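Local coordinates for putative isochorismatase (Burkholderia xenovorans, PDB 3OQP), which probably acts as a hydrolase with a catalytic triad, of the same family as isochorismatases and related to nicotinamidases, at residues A[12-17]-A[76-81]; A[39-44]-A[51-56]; A[28-33]-A[115-120]; A[85-90]-A[97-102]; A[147-152]-A[159-164]. One frame throughout, in Å; residues are numbered along the deposited sequence. Where two conformers were deposited one is given.

All five contacts lie in one isochorismatase domain, built on a six-stranded parallel sheet. Contact 4 sits at the sheet's outer strand 85-89, and contact 2 on the next strand, 51-56, which helix 30-47 packs against. Contact 1 follows from strand 7-12, its centre about 9 Å from that of contact 2. Contact 3 uses the first turn of the same helix and reaches the loop after strand 111-115; its segments alternate along the chain with those of contact 1. Contact 5 comes last, its centre about 13 Å from that of contact 3, and both touch the second subunit. Asp13 of contact 1 pairs with Lys89 of contact 4, and Lys89 and Met118 of contact 3 bond the modified Cys122.

Contact 1 (A[12-17]-A[76-81]); sequences IDVQNE and PVVSER
The amide of Asn16 turns its oxygen toward the ring of Pro76, OD1 lying 3.9 Å from Pro76 CD, and the two side chains meet at about a right angle. ND2, the other end of that amide, is bonded to the carbonyl of Asn70. The second flat group, the guanidinium of Arg81, has Val77 O at its edge and in its plane, taking a nearly straight hydrogen bond (170°) from Arg81 NH1 at 3.0 Å on a carbonyl lone pair. Its NE pairs with Asp42 of helix 30-47. The bond to Val77 ties the side chain back to helix 76-79, where Glu80 N still bonds Pro76 O and Arg81 N reaches Val78 O. Apolar packing joins the segments deeper down. Val14 CB meets Val78 CG2 at 3.8 Å, the valines crossing obliquely, though this detail is less certain because Val78 has a second conformer. The backbone makes an inverse gamma turn about Val14, closed by a weak bond from Gln15 N to Asp13 O. Leu34 and Ile37 of helix 30-47 also touch Val14, while Val78 reaches Ile53. The turn follows strand 7-12 directly, at the carboxyl end of the parallel sheet, where Asp13 forms a salt bridge with Lys89. That pair, close to the modified Cys122, is consistent with the Asp-Lys-Cys catalytic triad of the isochorismatase family.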
# COMPACT_ATOMS: atom_id res chain seq x y z
N ILE A 12 -6.84 13.12 -6.37
CA ILE A 12 -7.46 12.44 -5.25
C ILE A 12 -7.53 13.33 -4.03
O ILE A 12 -6.51 13.78 -3.47
CB ILE A 12 -6.70 11.13 -4.90
CG1 ILE A 12 -6.71 10.19 -6.11
CG2 ILE A 12 -7.36 10.47 -3.71
CD1 ILE A 12 -5.99 8.87 -5.91
N ASP A 13 -8.76 13.60 -3.61
CA ASP A 13 -9.06 14.21 -2.30
C ASP A 13 -8.29 15.50 -2.04
O ASP A 13 -7.79 15.72 -0.92
CB ASP A 13 -8.86 13.22 -1.16
CG ASP A 13 -9.72 11.97 -1.29
OD1 ASP A 13 -10.56 11.85 -2.20
OD2 ASP A 13 -9.55 11.05 -0.42
N VAL A 14 -8.28 16.40 -3.01
CA VAL A 14 -7.66 17.69 -2.85
C VAL A 14 -8.65 18.65 -2.23
O VAL A 14 -9.28 19.47 -2.91
CB VAL A 14 -6.94 18.14 -4.18
CG1 VAL A 14 -6.31 19.56 -3.99
CG2 VAL A 14 -5.87 17.13 -4.68
N GLN A 15 -8.75 18.47 -0.92
CA GLN A 15 -9.76 19.08 -0.07
C GLN A 15 -9.17 19.91 1.02
O GLN A 15 -7.98 19.77 1.40
CB GLN A 15 -10.58 17.93 0.51
CG GLN A 15 -11.50 17.24 -0.52
CD GLN A 15 -12.07 15.91 -0.07
OE1 GLN A 15 -11.54 14.84 -0.39
NE2 GLN A 15 -13.16 15.96 0.68
N ASN A 16 -9.94 20.89 1.51
CA ASN A 16 -9.43 21.87 2.44
C ASN A 16 -8.91 21.29 3.73
O ASN A 16 -7.98 21.89 4.31
CB ASN A 16 -10.52 22.89 2.78
CG ASN A 16 -10.88 23.78 1.62
OD1 ASN A 16 -10.00 24.11 0.82
ND2 ASN A 16 -12.16 24.19 1.53
N GLU A 17 -9.36 20.12 4.16
CA GLU A 17 -8.94 19.48 5.37
C GLU A 17 -7.43 19.34 5.41
O GLU A 17 -6.81 19.41 6.48
CB GLU A 17 -9.55 18.07 5.52
CG GLU A 17 -9.58 17.57 6.90
CD GLU A 17 -10.64 18.32 7.72
OE1 GLU A 17 -11.87 17.98 7.60
OE2 GLU A 17 -10.24 19.24 8.49
N PRO A 76 -9.87 25.34 -3.70
CA PRO A 76 -9.96 26.15 -4.90
C PRO A 76 -9.12 25.76 -6.13
O PRO A 76 -9.56 25.98 -7.25
CB PRO A 76 -9.55 27.55 -4.39
CG PRO A 76 -10.05 27.57 -3.00
CD PRO A 76 -9.77 26.18 -2.48
N VAL A 77 -7.98 25.10 -5.96
CA VAL A 77 -7.21 24.60 -7.12
C VAL A 77 -8.03 23.65 -8.00
O VAL A 77 -7.92 23.65 -9.22
CB VAL A 77 -5.88 23.87 -6.69
CG1 VAL A 77 -5.43 22.91 -7.77
CG2 VAL A 77 -4.79 24.85 -6.42
N VAL A 78 -8.81 22.80 -7.34
CA VAL A 78 -9.73 21.93 -8.05
C VAL A 78 -10.98 22.66 -8.44
O VAL A 78 -11.37 22.64 -9.59
CB VAL A 78 -10.16 20.71 -7.18
CG1 VAL A 78 -11.28 19.94 -7.88
CG2 VAL A 78 -8.95 19.85 -6.94
N SER A 79 -11.59 23.34 -7.47
CA SER A 79 -12.96 23.79 -7.68
C SER A 79 -13.06 24.86 -8.76
O SER A 79 -14.13 25.02 -9.38
CB SER A 79 -13.59 24.25 -6.38
OG SER A 79 -13.03 25.46 -5.94
N GLU A 80 -11.99 25.61 -8.99
CA GLU A 80 -12.05 26.63 -10.02
C GLU A 80 -11.59 26.14 -11.40
O GLU A 80 -11.47 26.94 -12.34
CB GLU A 80 -11.31 27.86 -9.57
CG GLU A 80 -11.85 28.40 -8.24
CD GLU A 80 -13.35 28.67 -8.25
OE1 GLU A 80 -13.79 29.43 -9.15
OE2 GLU A 80 -14.08 28.11 -7.37
N ARG A 81 -11.39 24.83 -11.54
CA ARG A 81 -10.98 24.25 -12.81
C ARG A 81 -12.01 23.29 -13.37
O ARG A 81 -12.85 22.76 -12.62
CB ARG A 81 -9.67 23.48 -12.63
CG ARG A 81 -8.45 24.41 -12.50
CD ARG A 81 -7.11 23.70 -12.35
NE ARG A 81 -6.02 24.64 -12.60
CZ ARG A 81 -5.68 25.62 -11.80
NH1 ARG A 81 -6.17 25.74 -10.56
NH2 ARG A 81 -4.73 26.42 -12.18

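Contact 2 (A[39-44]-A[51-56]); sequences RAMDAA and VVIVQN
Val51 opens strand 51-56 by pushing both methyls at helix 30-47. Its CG2 lies 3.6 Å from Ala44 CB, the closest approach between the segments, and its CG1 is 4.1 Å from CE of Met41, a selenomethionine. CG1 stands opposite the backbone N (chi1 174°) and CG2 opposite the carbonyl carbon, an arrangement that splits the fork between the two helix residues. Val52 packs on His85. Ile53 comes back to the helix side, and its CD1 meets Met41 CE at 3.9 Å. The selenomethionine therefore sets one terminal methyl against both Val51 and Ile53, and its side chain runs at about a right angle to each of theirs. The bend at its last torsion (chi3 71°) turns CE off the otherwise extended chain. Val54 packs on Ile10 and Lys89. Gln55 is held at both ends of its amide, OE1 by Tyr86 OH and NE2 by Ala72 O, and Asn56 closes the strand with OD1 on Lys89 NZ. The axes of the two short segments pass 9.9 Å apart at 143°, so helix and strand run roughly antiparallel, as expected of a beta-alpha-beta crossover made of strand 7-12, helix 30-47 and strand 51-56. Val11 of strand 7-12 adds to the packing on Met41 and Ile53, and Trp182 of helix 179-188 touches Ala44, placing this part of the helix between the sheet and that second helix.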
# COMPACT_ATOMS: atom_id res chain seq x y z
N ARG A 39 -0.85 22.63 -12.16
CA ARG A 39 -0.11 22.54 -13.44
C ARG A 39 -0.47 21.25 -14.15
O ARG A 39 -0.71 21.27 -15.34
CB ARG A 39 1.40 22.61 -13.24
CG ARG A 39 1.95 23.94 -12.82
CD ARG A 39 3.46 24.05 -13.09
NE ARG A 39 4.18 23.09 -12.39
CZ ARG A 39 5.11 22.28 -12.90
NH1 ARG A 39 5.44 22.25 -14.17
NH2 ARG A 39 5.70 21.50 -12.07
N ALA A 40 -0.53 20.15 -13.41
CA ALA A 40 -0.87 18.88 -14.03
C ALA A 40 -2.29 18.89 -14.64
O ALA A 40 -2.46 18.45 -15.77
CB ALA A 40 -0.77 17.73 -13.01
N MSE A 41 -3.23 19.50 -13.92
CA MSE A 41 -4.60 19.63 -14.42
C MSE A 41 -4.64 20.53 -15.67
O MSE A 41 -5.29 20.19 -16.64
CB MSE A 41 -5.51 20.24 -13.35
CG MSE A 41 -5.77 19.24 -12.17
SE MSE A 41 -6.82 19.96 -10.84
CE MSE A 41 -8.35 20.00 -11.70
N ASP A 42 -3.90 21.64 -15.66
CA ASP A 42 -3.91 22.54 -16.80
C ASP A 42 -3.25 21.90 -18.00
O ASP A 42 -3.69 22.07 -19.14
CB ASP A 42 -3.21 23.85 -16.44
CG ASP A 42 -4.00 24.68 -15.48
OD1 ASP A 42 -5.23 24.46 -15.30
OD2 ASP A 42 -3.42 25.61 -14.82
N ALA A 43 -2.16 21.19 -17.76
CA ALA A 43 -1.47 20.48 -18.82
C ALA A 43 -2.35 19.39 -19.38
O ALA A 43 -2.41 19.21 -20.62
CB ALA A 43 -0.15 19.91 -18.30
N ALA A 44 -3.02 18.64 -18.51
CA ALA A 44 -3.92 17.55 -18.95
C ALA A 44 -5.00 18.12 -19.85
O ALA A 44 -5.30 17.55 -20.91
CB ALA A 44 -4.55 16.87 -17.74
N VAL A 51 -9.41 14.29 -16.96
CA VAL A 51 -9.15 14.65 -15.61
C VAL A 51 -10.29 14.18 -14.73
O VAL A 51 -11.50 14.51 -14.97
CB VAL A 51 -9.01 16.18 -15.48
CG1 VAL A 51 -8.88 16.60 -13.97
CG2 VAL A 51 -7.79 16.65 -16.28
N VAL A 52 -10.01 13.36 -13.72
CA VAL A 52 -11.02 12.78 -12.81
C VAL A 52 -10.79 13.32 -11.42
O VAL A 52 -9.65 13.23 -10.92
CB VAL A 52 -10.87 11.24 -12.74
CG1 VAL A 52 -11.90 10.63 -11.76
CG2 VAL A 52 -10.93 10.61 -14.13
N ILE A 53 -11.77 13.97 -10.82
CA ILE A 53 -11.70 14.47 -9.47
C ILE A 53 -12.37 13.47 -8.52
O ILE A 53 -13.47 13.00 -8.76
CB ILE A 53 -12.45 15.82 -9.38
CG1 ILE A 53 -11.84 16.86 -10.32
CG2 ILE A 53 -12.55 16.35 -7.94
CD1 ILE A 53 -10.40 17.08 -10.17
N VAL A 54 -11.71 13.21 -7.40
CA VAL A 54 -12.20 12.33 -6.33
C VAL A 54 -12.38 13.19 -5.09
O VAL A 54 -11.45 13.95 -4.74
CB VAL A 54 -11.23 11.19 -6.05
CG1 VAL A 54 -11.78 10.27 -4.95
CG2 VAL A 54 -10.89 10.43 -7.37
N GLN A 55 -13.52 13.04 -4.40
CA GLN A 55 -13.80 13.74 -3.16
C GLN A 55 -14.18 12.70 -2.11
O GLN A 55 -15.10 11.88 -2.35
CB GLN A 55 -14.91 14.77 -3.40
CG GLN A 55 -15.20 15.67 -2.22
CD GLN A 55 -16.21 16.78 -2.55
OE1 GLN A 55 -16.91 16.74 -3.56
NE2 GLN A 55 -16.18 17.84 -1.76
N ASN A 56 -13.57 12.80 -0.94
CA ASN A 56 -13.73 11.85 0.14
C ASN A 56 -14.68 12.45 1.20
O ASN A 56 -14.42 13.57 1.67
CB ASN A 56 -12.38 11.52 0.77
CG ASN A 56 -12.46 10.51 1.86
OD1 ASN A 56 -12.43 9.31 1.57
ND2 ASN A 56 -12.59 10.96 3.15

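Contact 3 (A[28-33]-A[115-120]); sequences PDVQSS and TGYMTH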
# COMPACT_ATOMS: atom_id res chain seq x y z
N PRO A 28 5.57 16.47 0.63
CA PRO A 28 6.22 17.74 0.34
C PRO A 28 5.38 18.89 0.90
O PRO A 28 4.22 18.77 1.31
CB PRO A 28 6.26 17.77 -1.20
CG PRO A 28 6.27 16.32 -1.59
CD PRO A 28 5.33 15.68 -0.59
N ASP A 29 5.98 20.08 0.88
CA ASP A 29 5.25 21.29 1.26
C ASP A 29 3.91 21.37 0.51
O ASP A 29 3.87 21.24 -0.70
CB ASP A 29 6.10 22.50 0.92
CG ASP A 29 5.44 23.79 1.32
OD1 ASP A 29 5.57 24.23 2.48
OD2 ASP A 29 4.80 24.38 0.44
N VAL A 30 2.85 21.69 1.22
CA VAL A 30 1.57 21.60 0.61
C VAL A 30 1.32 22.66 -0.43
O VAL A 30 0.58 22.45 -1.39
CB VAL A 30 0.44 21.56 1.67
CG1 VAL A 30 0.26 22.93 2.33
CG2 VAL A 30 -0.86 21.00 1.03
N GLN A 31 1.87 23.85 -0.25
CA GLN A 31 1.71 24.85 -1.29
C GLN A 31 2.40 24.46 -2.57
O GLN A 31 1.90 24.72 -3.66
CB GLN A 31 2.14 26.22 -0.81
CG GLN A 31 1.29 26.78 0.34
CD GLN A 31 -0.19 26.93 -0.03
OE1 GLN A 31 -0.53 27.31 -1.14
NE2 GLN A 31 -1.07 26.56 0.90
N SER A 32 3.51 23.76 -2.45
CA SER A 32 4.25 23.31 -3.65
C SER A 32 3.50 22.18 -4.38
O SER A 32 3.55 22.04 -5.60
CB SER A 32 5.68 22.83 -3.34
OG SER A 32 5.76 21.52 -2.72
N SER A 33 2.91 21.28 -3.62
CA SER A 33 2.11 20.23 -4.27
C SER A 33 0.80 20.73 -4.84
O SER A 33 0.41 20.30 -5.92
CB SER A 33 1.93 19.00 -3.37
OG SER A 33 1.25 19.33 -2.17
N THR A 115 -2.32 11.93 -8.63
CA THR A 115 -1.97 13.10 -7.86
C THR A 115 -2.99 13.20 -6.69
O THR A 115 -4.06 12.54 -6.69
CB THR A 115 -2.05 14.40 -8.72
OG1 THR A 115 -3.42 14.61 -9.13
CG2 THR A 115 -1.08 14.33 -9.89
N GLY A 116 -2.66 14.04 -5.75
CA GLY A 116 -3.49 14.29 -4.61
C GLY A 116 -3.01 13.53 -3.38
O GLY A 116 -1.86 13.10 -3.30
N TYR A 117 -3.89 13.47 -2.40
CA TYR A 117 -3.55 13.10 -1.04
C TYR A 117 -4.42 11.99 -0.49
O TYR A 117 -5.59 11.87 -0.85
CB TYR A 117 -3.75 14.32 -0.12
CG TYR A 117 -3.09 15.61 -0.61
CD1 TYR A 117 -1.73 15.70 -0.85
CD2 TYR A 117 -3.87 16.71 -0.92
CE1 TYR A 117 -1.18 16.90 -1.35
CE2 TYR A 117 -3.33 17.92 -1.36
CZ TYR A 117 -1.97 18.01 -1.59
OH TYR A 117 -1.48 19.21 -2.11
N MSE A 118 -3.93 11.20 0.48
CA MSE A 118 -2.55 11.17 0.91
C MSE A 118 -1.80 10.07 0.17
O MSE A 118 -2.33 9.02 -0.16
CB MSE A 118 -2.40 10.86 2.37
CG MSE A 118 -3.06 11.94 3.19
SE MSE A 118 -3.07 11.59 5.18
CE MSE A 118 -4.39 10.34 5.18
N THR A 119 -0.50 10.27 -0.01
CA THR A 119 0.48 9.33 -0.64
C THR A 119 0.23 7.88 -0.17
O THR A 119 0.05 6.94 -0.96
CB THR A 119 1.91 9.71 -0.34
OG1 THR A 119 2.14 10.94 -1.02
CG2 THR A 119 2.83 8.63 -0.82
N HIS A 120 0.21 7.71 1.14
CA HIS A 120 0.21 6.42 1.83
C HIS A 120 -1.16 5.80 2.13
O HIS A 120 -1.17 4.71 2.71
CB HIS A 120 1.01 6.62 3.12
CG HIS A 120 0.40 7.64 3.99
ND1 HIS A 120 0.68 8.98 3.85
CD2 HIS A 120 -0.52 7.52 4.97
CE1 HIS A 120 -0.12 9.65 4.69
NE2 HIS A 120 -0.84 8.78 5.40
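Tyr117 points its phenol straight at the first turn of helix 30-47, and two side chains there receive it from different directions. Ser33 OG lies at the ring edge, in the ring plane, and accepts a hydrogen bond of 2.7 Å from Tyr117 OH. The serine oxygen occupies the position between its own backbone N and carbonyl carbon (chi1 61°), which turns it toward the incoming hydroxyl. The side chains of Val30 and Tyr117 cross at about a right angle: Val30 CG2 approaches obliquely, 3.7 Å from Tyr117 OH and 4.1 Å from Tyr117 CZ, packing a methyl beside the bonded hydroxyl. On the helix side the phenol thus has one polar and one apolar neighbour. The helix start that carries both has its own cap. Asp29 at the N-cap takes Ser32 N on OD2 (3.2 Å) through the anti lone pair, while its carbonyl O accepts from Ser33 N and, less certainly because Ser32 has a second conformer, from Ser32 OG. The Tyr117-Ser33 bond ties helix 30-47 to the 115-120 loop. The peptide to Met118 is cis, and Met118 N bonds OD2 of the modified Cys122, which places this loop at the probable active site. Strand 7-12 pairs through Ile12 with Tyr117, Tyr18 meets the tyrosine ring, and helix 158-173 packs on the far part of the loop at Thr119 and His120.

Contact 4 (A[85-90]-A[97-102]); sequences HYVEKS and GTDLAG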
# COMPACT_ATOMS: atom_id res chain seq x y z
N HIS A 85 -14.63 14.04 -15.14
CA HIS A 85 -15.39 13.09 -14.33
C HIS A 85 -15.18 13.40 -12.85
O HIS A 85 -14.19 14.04 -12.47
CB HIS A 85 -14.96 11.68 -14.63
CG HIS A 85 -15.86 10.63 -14.08
ND1 HIS A 85 -17.21 10.59 -14.32
CD2 HIS A 85 -15.57 9.53 -13.34
CE1 HIS A 85 -17.72 9.53 -13.71
NE2 HIS A 85 -16.74 8.86 -13.13
N TYR A 86 -16.14 12.97 -12.04
CA TYR A 86 -16.20 13.11 -10.59
C TYR A 86 -16.60 11.81 -9.94
O TYR A 86 -17.47 11.13 -10.44
CB TYR A 86 -17.16 14.23 -10.21
CG TYR A 86 -17.40 14.36 -8.73
CD1 TYR A 86 -18.41 13.62 -8.13
CD2 TYR A 86 -16.61 15.18 -7.93
CE1 TYR A 86 -18.66 13.77 -6.76
CE2 TYR A 86 -16.87 15.33 -6.60
CZ TYR A 86 -17.85 14.59 -5.99
OH TYR A 86 -18.13 14.71 -4.65
N VAL A 87 -15.93 11.45 -8.85
CA VAL A 87 -16.15 10.25 -8.06
C VAL A 87 -16.13 10.65 -6.58
O VAL A 87 -15.15 11.27 -6.16
CB VAL A 87 -15.07 9.19 -8.27
CG1 VAL A 87 -15.32 8.00 -7.33
CG2 VAL A 87 -15.05 8.73 -9.73
N GLU A 88 -17.22 10.40 -5.84
CA GLU A 88 -17.16 10.50 -4.38
C GLU A 88 -16.86 9.14 -3.77
O GLU A 88 -17.32 8.12 -4.24
CB GLU A 88 -18.44 11.10 -3.76
CG GLU A 88 -19.62 10.11 -3.73
CD GLU A 88 -20.77 10.61 -2.89
OE1 GLU A 88 -21.29 11.70 -3.19
OE2 GLU A 88 -21.13 9.92 -1.92
N LYS A 89 -16.08 9.13 -2.69
CA LYS A 89 -15.72 7.90 -1.98
C LYS A 89 -15.74 8.14 -0.46
O LYS A 89 -15.70 9.29 0.00
CB LYS A 89 -14.34 7.35 -2.41
CG LYS A 89 -13.19 8.24 -1.98
CD LYS A 89 -11.86 7.70 -2.49
CE LYS A 89 -10.69 8.47 -1.95
NZ LYS A 89 -10.49 8.29 -0.50
N SER A 90 -15.80 7.03 0.27
CA SER A 90 -15.75 6.96 1.73
C SER A 90 -14.80 5.85 2.21
O SER A 90 -14.91 5.38 3.35
CB SER A 90 -17.17 6.71 2.25
OG SER A 90 -17.93 7.86 2.05
N GLY A 97 -16.41 -0.02 -5.36
CA GLY A 97 -17.79 0.19 -5.49
C GLY A 97 -18.19 1.36 -6.37
O GLY A 97 -19.38 1.63 -6.46
N THR A 98 -17.22 2.05 -6.98
CA THR A 98 -17.50 3.29 -7.74
C THR A 98 -17.61 3.00 -9.22
O THR A 98 -17.45 1.85 -9.66
CB THR A 98 -16.41 4.34 -7.49
OG1 THR A 98 -15.23 3.98 -8.22
CG2 THR A 98 -16.09 4.52 -5.96
N ASP A 99 -17.82 4.05 -10.02
CA ASP A 99 -17.86 3.88 -11.45
C ASP A 99 -16.50 4.05 -12.14
O ASP A 99 -16.46 4.07 -13.37
CB ASP A 99 -18.89 4.78 -12.06
CG ASP A 99 -18.51 6.23 -12.06
OD1 ASP A 99 -17.35 6.59 -11.75
OD2 ASP A 99 -19.40 7.05 -12.45
N LEU A 100 -15.40 4.14 -11.35
CA LEU A 100 -14.13 4.58 -11.90
C LEU A 100 -13.57 3.59 -12.93
O LEU A 100 -13.23 4.00 -14.03
CB LEU A 100 -13.10 4.79 -10.76
CG LEU A 100 -11.70 5.25 -11.19
CD1 LEU A 100 -11.81 6.57 -11.99
CD2 LEU A 100 -10.82 5.40 -9.99
N ALA A 101 -13.51 2.30 -12.60
CA ALA A 101 -12.93 1.33 -13.50
C ALA A 101 -13.67 1.33 -14.84
O ALA A 101 -13.06 1.29 -15.90
CB ALA A 101 -12.96 -0.08 -12.89
N GLY A 102 -14.99 1.32 -14.80
CA GLY A 102 -15.79 1.34 -16.04
C GLY A 102 -15.59 2.61 -16.85
O GLY A 102 -15.49 2.59 -18.06
O HOH W 1 -19.13 9.01 -10.14
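Asp99 OD1 takes the shortest direct bond between the segments, 2.7 Å from His85 NE2 and nearly straight at 168°. The oxygen lies in the imidazole plane at the ring edge, but the nitrogen meets the carboxylate on its syn side, tilted 26° out of the carboxylate plane. The carboxylate's other oxygen, OD2, receives a water that also donates to Tyr86 O, so Asp99 holds the strand twice, directly and through solvent. The position of its carboxylate between backbone N and carbonyl carbon (chi1 72°) brings it up to the histidine. Trp103 stacks on the same imidazole. Beside this pair, Val87 CG1 packs 3.8 Å from both CB and CG2 of Thr98, the side chains meeting at about a right angle; Val87 CG2 lies 3.7 Å from Asp99 OD1, an apolar neighbour to the bonded oxygen. Thr98 OG1 itself bonds the carbonyl of Ala94 and accepts from Leu100 N at 3.1 Å. That last bond makes an ST turn leading into helix 100-105, which follows Asp99 at the N-cap position. The whole is a strand-to-helix connection folding back on strand 85-89, the outermost of the parallel sheet within this chain, closed by a His-carboxylate hydrogen bond.

Contact 5 (A[147-152]-A[159-164]); sequences VPYENS and EEIHRV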
# COMPACT_ATOMS: atom_id res chain seq x y z
N VAL A 147 1.37 13.11 5.87
CA VAL A 147 1.29 13.73 7.20
C VAL A 147 2.13 12.80 8.10
O VAL A 147 2.31 11.65 7.79
CB VAL A 147 -0.16 13.83 7.75
CG1 VAL A 147 -1.03 14.55 6.72
CG2 VAL A 147 -0.75 12.46 8.12
N PRO A 148 2.63 13.29 9.25
CA PRO A 148 3.33 12.40 10.21
C PRO A 148 2.29 11.62 11.04
O PRO A 148 1.15 12.07 11.25
CB PRO A 148 4.13 13.37 11.06
CG PRO A 148 3.21 14.56 11.13
CD PRO A 148 2.67 14.69 9.69
N TYR A 149 2.69 10.45 11.52
CA TYR A 149 1.84 9.61 12.34
C TYR A 149 2.68 9.07 13.53
O TYR A 149 3.87 8.71 13.38
CB TYR A 149 1.40 8.34 11.60
CG TYR A 149 0.35 8.50 10.53
CD1 TYR A 149 -0.64 9.44 10.58
CD2 TYR A 149 0.23 7.53 9.56
CE1 TYR A 149 -1.65 9.49 9.62
CE2 TYR A 149 -0.79 7.56 8.58
CZ TYR A 149 -1.72 8.55 8.63
OH TYR A 149 -2.68 8.59 7.64
N GLU A 150 2.03 8.99 14.66
CA GLU A 150 2.56 8.25 15.78
C GLU A 150 1.42 7.47 16.42
O GLU A 150 0.37 8.03 16.72
CB GLU A 150 3.26 9.17 16.80
CG GLU A 150 4.08 8.37 17.82
CD GLU A 150 4.98 9.22 18.72
OE1 GLU A 150 4.97 10.48 18.59
OE2 GLU A 150 5.66 8.60 19.55
N ASN A 151 1.60 6.20 16.62
CA ASN A 151 0.56 5.35 17.17
C ASN A 151 1.25 4.17 17.89
O ASN A 151 2.45 4.19 18.11
CB ASN A 151 -0.47 4.93 16.10
CG ASN A 151 0.14 4.25 14.91
OD1 ASN A 151 1.04 3.42 15.05
ND2 ASN A 151 -0.37 4.59 13.73
N SER A 152 0.50 3.13 18.23
CA SER A 152 1.11 2.04 18.96
C SER A 152 2.19 1.31 18.21
O SER A 152 2.98 0.62 18.84
CB SER A 152 0.06 1.07 19.46
OG SER A 152 -0.60 0.40 18.38
N GLU A 159 7.99 13.12 5.85
CA GLU A 159 9.02 12.90 4.87
C GLU A 159 9.34 11.41 4.75
O GLU A 159 9.51 10.89 3.65
CB GLU A 159 10.29 13.70 5.22
CG GLU A 159 11.39 13.66 4.14
CD GLU A 159 12.20 12.38 4.09
OE1 GLU A 159 12.34 11.65 5.12
OE2 GLU A 159 12.79 12.13 3.00
N GLU A 160 9.44 10.72 5.87
CA GLU A 160 9.80 9.30 5.84
C GLU A 160 8.67 8.53 5.13
O GLU A 160 8.90 7.65 4.30
CB GLU A 160 10.00 8.70 7.22
CG GLU A 160 11.26 9.04 7.92
CD GLU A 160 11.31 8.49 9.33
OE1 GLU A 160 10.28 8.61 10.08
OE2 GLU A 160 12.39 8.00 9.72
N ILE A 161 7.42 8.83 5.48
CA ILE A 161 6.27 8.13 4.89
C ILE A 161 6.27 8.36 3.36
O ILE A 161 6.12 7.43 2.59
CB ILE A 161 4.94 8.51 5.54
CG1 ILE A 161 4.95 8.08 7.00
CG2 ILE A 161 3.75 7.89 4.74
CD1 ILE A 161 3.75 8.50 7.80
N HIS A 162 6.33 9.61 2.93
CA HIS A 162 6.26 9.94 1.54
C HIS A 162 7.40 9.35 0.74
O HIS A 162 7.20 8.82 -0.35
CB HIS A 162 6.17 11.45 1.35
CG HIS A 162 6.04 11.90 -0.07
ND1 HIS A 162 4.85 11.84 -0.77
CD2 HIS A 162 6.95 12.43 -0.90
CE1 HIS A 162 5.06 12.34 -1.97
NE2 HIS A 162 6.32 12.71 -2.08
N ARG A 163 8.60 9.43 1.30
CA ARG A 163 9.77 8.85 0.67
C ARG A 163 9.67 7.32 0.54
O ARG A 163 9.96 6.75 -0.54
CB ARG A 163 11.06 9.26 1.36
CG ARG A 163 12.31 8.61 0.80
CD ARG A 163 13.65 9.23 1.20
NE ARG A 163 13.65 9.49 2.64
CZ ARG A 163 13.92 8.60 3.59
NH1 ARG A 163 14.33 7.39 3.29
NH2 ARG A 163 13.80 8.94 4.86
N VAL A 164 9.39 6.66 1.64
CA VAL A 164 9.22 5.22 1.63
C VAL A 164 8.23 4.82 0.54
O VAL A 164 8.47 3.94 -0.22
CB VAL A 164 8.88 4.66 3.02
CG1 VAL A 164 8.22 3.28 2.88
CG2 VAL A 164 10.14 4.57 3.89
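Ile161 projects its outermost methyl from helix 158-173 against the loop leading into strand 149-151. CD1 lies 3.5 Å from the carbonyl oxygen of Val147 and 4.1 Å from Tyr149 CD2. The isoleucine chain is extended through its second torsion (chi2 175°), which carries CD1 well out from the helix to both partners. It reaches the tyrosine obliquely, the two side chains crossing at about a right angle. Val147 O, buried by this contact, has no hydrogen-bonding partner in the model; the methyl sits against it instead. Tyr149 OH hydrogen-bonds His120 NE2, and the two rings meet with planes about perpendicular, so the polar end of the tyrosine belongs to the 115-120 loop while its CD2 meets Ile161. Arg163 grips Glu159, one turn earlier in the same helix, side-on with two nitrogens: NE reaches OE2 at 2.8 Å, with the acceptor in the guanidinium plane, and NH2 reaches OE1 at 3.1 Å. Both bonds use the syn side of the carboxylate, and the pair forms a salt bridge on the helix surface. Arg163 NH2 also bridges to Glu160 of the second subunit, so the arginine is shared between the intrachain pair and the dimer. Strand 149-151 pairs with strand 154-156, a small antiparallel hairpin just before helix 158-173, and Ala156 touches Ile161 from that side. Ile161 further packs on His120 and Ser146. The second subunit also packs here, its Asn201 on Val147 and its Ser171 on Tyr149, placing hairpin and helix at the dimer interface.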